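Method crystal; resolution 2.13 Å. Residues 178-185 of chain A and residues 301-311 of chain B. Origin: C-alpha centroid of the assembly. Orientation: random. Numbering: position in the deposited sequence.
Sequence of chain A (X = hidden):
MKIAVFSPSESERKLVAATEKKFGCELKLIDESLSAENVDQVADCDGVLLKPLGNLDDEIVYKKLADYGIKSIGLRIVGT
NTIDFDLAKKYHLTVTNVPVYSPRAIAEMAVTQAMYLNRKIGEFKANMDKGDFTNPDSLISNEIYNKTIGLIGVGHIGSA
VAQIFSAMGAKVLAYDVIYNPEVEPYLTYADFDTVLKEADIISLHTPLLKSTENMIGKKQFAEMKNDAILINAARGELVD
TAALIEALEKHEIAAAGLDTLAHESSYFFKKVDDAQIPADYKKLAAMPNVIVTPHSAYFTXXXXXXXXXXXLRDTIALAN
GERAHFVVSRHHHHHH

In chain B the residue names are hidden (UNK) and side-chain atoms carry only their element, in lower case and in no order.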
# COMPACT_ATOMS: atom_id res chain seq x y z
N ILE A 178 -11.77 21.46 7.05
CA ILE A 178 -12.18 21.42 5.65
C ILE A 178 -12.16 19.97 5.23
O ILE A 178 -11.35 19.18 5.74
CB ILE A 178 -11.30 22.26 4.66
CG1 ILE A 178 -9.85 21.76 4.65
CG2 ILE A 178 -11.32 23.75 5.01
CD1 ILE A 178 -9.60 20.76 3.55
N TYR A 179 -13.02 19.64 4.29
CA TYR A 179 -13.19 18.28 3.82
C TYR A 179 -12.35 18.07 2.55
O TYR A 179 -12.49 18.83 1.61
CB TYR A 179 -14.68 18.08 3.50
CG TYR A 179 -14.99 16.80 2.82
CD1 TYR A 179 -14.75 15.62 3.44
CD2 TYR A 179 -15.55 16.78 1.55
CE1 TYR A 179 -15.02 14.41 2.81
CE2 TYR A 179 -15.83 15.59 0.91
CZ TYR A 179 -15.54 14.39 1.56
OH TYR A 179 -15.82 13.18 0.94
N ASN A 180 -11.50 17.04 2.49
CA ASN A 180 -10.89 16.66 1.19
C ASN A 180 -11.19 15.23 0.80
O ASN A 180 -10.63 14.28 1.38
CB ASN A 180 -9.37 16.87 1.15
CG ASN A 180 -8.78 16.75 -0.29
OD1 ASN A 180 -9.48 16.45 -1.27
ND2 ASN A 180 -7.50 16.99 -0.40
N PRO A 181 -12.02 15.06 -0.22
CA PRO A 181 -12.43 13.72 -0.58
C PRO A 181 -11.28 12.80 -0.95
O PRO A 181 -11.35 11.59 -0.74
CB PRO A 181 -13.35 13.93 -1.78
CG PRO A 181 -13.11 15.33 -2.25
CD PRO A 181 -12.55 16.09 -1.13
N GLU A 182 -10.21 13.36 -1.47
CA GLU A 182 -9.08 12.54 -1.90
C GLU A 182 -8.29 11.88 -0.78
O GLU A 182 -7.60 10.89 -1.01
CB GLU A 182 -8.17 13.35 -2.85
CG GLU A 182 -7.33 14.43 -2.25
CD GLU A 182 -6.87 15.47 -3.28
OE1 GLU A 182 -6.85 16.67 -2.93
OE2 GLU A 182 -6.52 15.10 -4.46
N VAL A 183 -8.40 12.36 0.46
CA VAL A 183 -7.75 11.63 1.59
C VAL A 183 -8.56 10.44 2.20
O VAL A 183 -8.02 9.62 3.00
CB VAL A 183 -7.32 12.62 2.72
CG1 VAL A 183 -6.33 13.64 2.17
CG2 VAL A 183 -8.50 13.33 3.37
N GLU A 184 -9.83 10.29 1.83
CA GLU A 184 -10.63 9.28 2.51
C GLU A 184 -10.23 7.82 2.33
O GLU A 184 -10.59 7.01 3.15
CB GLU A 184 -12.10 9.44 2.17
CG GLU A 184 -12.59 10.78 2.76
CD GLU A 184 -14.10 10.96 2.84
OE1 GLU A 184 -14.76 10.96 1.77
OE2 GLU A 184 -14.60 11.16 4.00
N PRO A 185 -9.48 7.47 1.27
CA PRO A 185 -9.02 6.07 1.24
C PRO A 185 -8.07 5.76 2.38
O PRO A 185 -7.85 4.61 2.69
CB PRO A 185 -8.23 5.98 -0.06
CG PRO A 185 -8.67 7.15 -0.87
CD PRO A 185 -9.04 8.23 0.08
N UNK B 301 -21.81 7.09 -4.90
CA UNK B 301 -22.57 7.76 -3.85
C UNK B 301 -21.78 8.93 -3.30
O UNK B 301 -22.31 9.96 -3.02
c UNK B 301 -22.78 6.82 -2.69
n UNK B 301 -27.18 4.67 -2.34
c UNK B 301 -25.74 4.39 -2.65
c UNK B 301 -25.04 5.73 -2.78
c UNK B 301 -23.56 5.55 -3.00
N UNK B 302 -20.47 8.75 -3.12
CA UNK B 302 -19.66 9.84 -2.68
C UNK B 302 -19.75 11.01 -3.66
O UNK B 302 -19.81 12.15 -3.23
c UNK B 302 -17.33 10.56 -1.84
o UNK B 302 -18.14 8.18 -1.77
c UNK B 302 -18.20 9.40 -2.53
N UNK B 303 -19.74 10.78 -4.97
CA UNK B 303 -19.62 11.93 -5.85
C UNK B 303 -20.90 12.70 -5.75
O UNK B 303 -20.90 13.94 -5.63
c UNK B 303 -19.36 11.58 -7.33
o UNK B 303 -18.03 11.12 -7.57
N UNK B 304 -21.99 11.96 -5.87
CA UNK B 304 -23.30 12.59 -5.97
C UNK B 304 -23.55 13.39 -4.68
O UNK B 304 -23.96 14.53 -4.73
c UNK B 304 -24.38 11.54 -6.24
c UNK B 304 -25.80 12.12 -6.07
c UNK B 304 -24.20 11.00 -7.64
N UNK B 305 -23.19 12.83 -3.54
CA UNK B 305 -23.31 13.56 -2.31
C UNK B 305 -22.41 14.82 -2.26
O UNK B 305 -22.86 15.87 -1.83
c UNK B 305 -19.81 12.68 1.74
n UNK B 305 -20.79 13.14 0.98
c UNK B 305 -22.19 12.80 1.19
c UNK B 305 -23.05 13.41 0.15
n UNK B 305 -20.10 11.88 2.76
n UNK B 305 -18.55 13.01 1.50
c UNK B 305 -22.96 12.66 -1.15
N UNK B 306 -21.15 14.69 -2.66
CA UNK B 306 -20.22 15.79 -2.64
C UNK B 306 -20.65 16.91 -3.54
O UNK B 306 -20.53 18.07 -3.17
o UNK B 306 -18.79 14.54 -0.66
c UNK B 306 -18.80 15.35 -2.93
n UNK B 306 -17.02 14.01 -1.97
c UNK B 306 -18.19 14.61 -1.76
N UNK B 307 -21.23 16.58 -4.67
CA UNK B 307 -21.71 17.60 -5.56
C UNK B 307 -22.78 18.47 -4.91
O UNK B 307 -22.81 19.69 -5.13
c UNK B 307 -21.13 16.52 -7.80
s UNK B 307 -21.72 15.74 -9.33
c UNK B 307 -20.81 14.20 -9.34
c UNK B 307 -22.24 17.00 -6.86
N UNK B 308 -23.63 17.86 -4.10
CA UNK B 308 -24.63 18.60 -3.32
C UNK B 308 -23.97 19.29 -2.13
O UNK B 308 -24.09 20.52 -1.97
c UNK B 308 -26.65 17.34 -4.05
c UNK B 308 -26.53 18.24 -1.73
c UNK B 308 -27.49 16.11 -3.85
c UNK B 308 -25.73 17.64 -2.87
N UNK B 309 -23.25 18.53 -1.30
CA UNK B 309 -22.84 19.09 -0.03
C UNK B 309 -21.70 20.12 -0.11
O UNK B 309 -21.63 21.06 0.73
c UNK B 309 -22.53 18.00 1.00
o UNK B 309 -24.63 15.54 2.73
o UNK B 309 -22.49 16.14 3.04
c UNK B 309 -23.60 16.22 2.44
c UNK B 309 -23.78 17.20 1.30
N UNK B 310 -20.82 19.99 -1.12
CA UNK B 310 -19.77 20.99 -1.30
C UNK B 310 -20.32 22.34 -1.84
O UNK B 310 -19.97 23.39 -1.30
c UNK B 310 -16.76 18.63 -2.18
c UNK B 310 -17.65 21.62 -2.49
c UNK B 310 -18.60 20.47 -2.18
c UNK B 310 -17.86 19.34 -1.40
N UNK B 311 -21.16 22.31 -2.86
CA UNK B 311 -21.83 23.52 -3.31
C UNK B 311 -22.71 24.17 -2.19
O UNK B 311 -22.55 25.36 -1.84
c UNK B 311 -22.64 23.19 -4.56
o UNK B 311 -23.63 22.21 -4.34

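Chain B forms one continuous helix across positions 301-311, and it lies against a short loop and 3-10 segment of chain A. Position 301 carries four carbons in a row ending in a nitrogen, and reaches nothing on chain A; it is Lys301(B). At position 302 the first side-chain carbon bears one oxygen and one carbon, and that second carbon lies near the hydroxyl of Tyr179(A); the pattern is that of threonine. In Thr302(B) the methyl CG2 lies 4.1 Å from OH of Tyr179(A). Position 303 has one carbon and one oxygen, out of reach of chain A: Ser303(B). Position 304, three carbons forked at the first and also out of reach of chain A, is Val304(B).

Position 305 has three carbons, a nitrogen, and a carbon carrying two further nitrogens, one of which approaches the hydroxyl of Tyr179(A). This guanidinium identifies Arg305(B), whose NH1 comes within 2.8 Å of OH of Tyr179(A), although the angle is too poor for a hydrogen bond. Position 306 has two carbons, the second bearing two more atoms, one oxygen and one nitrogen, and it approaches both Tyr179(A) and Pro181(A). It is Asn306(B). Its OD1 accepts hydrogen bonds from NE and NH1 of Arg305(B), at 2.9 and 2.7 Å, which ties the two side chains together.

Position 307 is an unbranched chain of two carbons, a sulfur and a carbon, out of reach of chain A: Met307(B). Position 308 has four carbons forked at the first, one arm two carbons long, likewise out of reach, and is Ile308(B). Position 309 has three carbons, the third carrying two oxygens; its CA-to-CB bond points toward chain A, yet the side chain makes no contact with it. This is Glu309(B). Position 310 repeats the forked four-carbon pattern, here near the tyrosine ring, and is Ile310(B). Position 311, one carbon and one oxygen beyond reach of chain A, is Ser311(B).

The contact is small, burying 197 Å² in all, and centres on Tyr179(A). Its hydroxyl OH accepts a hydrogen bond from ND2 of Asn306(B) at 3.3 Å and donates one to OE1 of Glu184(A) at 2.6 Å, so the phenol links the helix to an acid of its own chain. That carboxylate lies near the arginine, but OE1 of Glu184(A) and NH1 of Arg305(B) are 4.3 Å apart, beyond a salt bridge; the opposite charges can still attract. Apolar packing adds to this polar cluster: CD1 of Ile310(B) sits at the tyrosine ring edge, 4.3 Å from CD2 of Tyr179(A). Separately, CB of Pro181(A) lies against the amide, 3.7 Å from ND2 of Asn306(B), a van der Waals contact.

Chain B, residues 301-311: KTSVRNMIEIS
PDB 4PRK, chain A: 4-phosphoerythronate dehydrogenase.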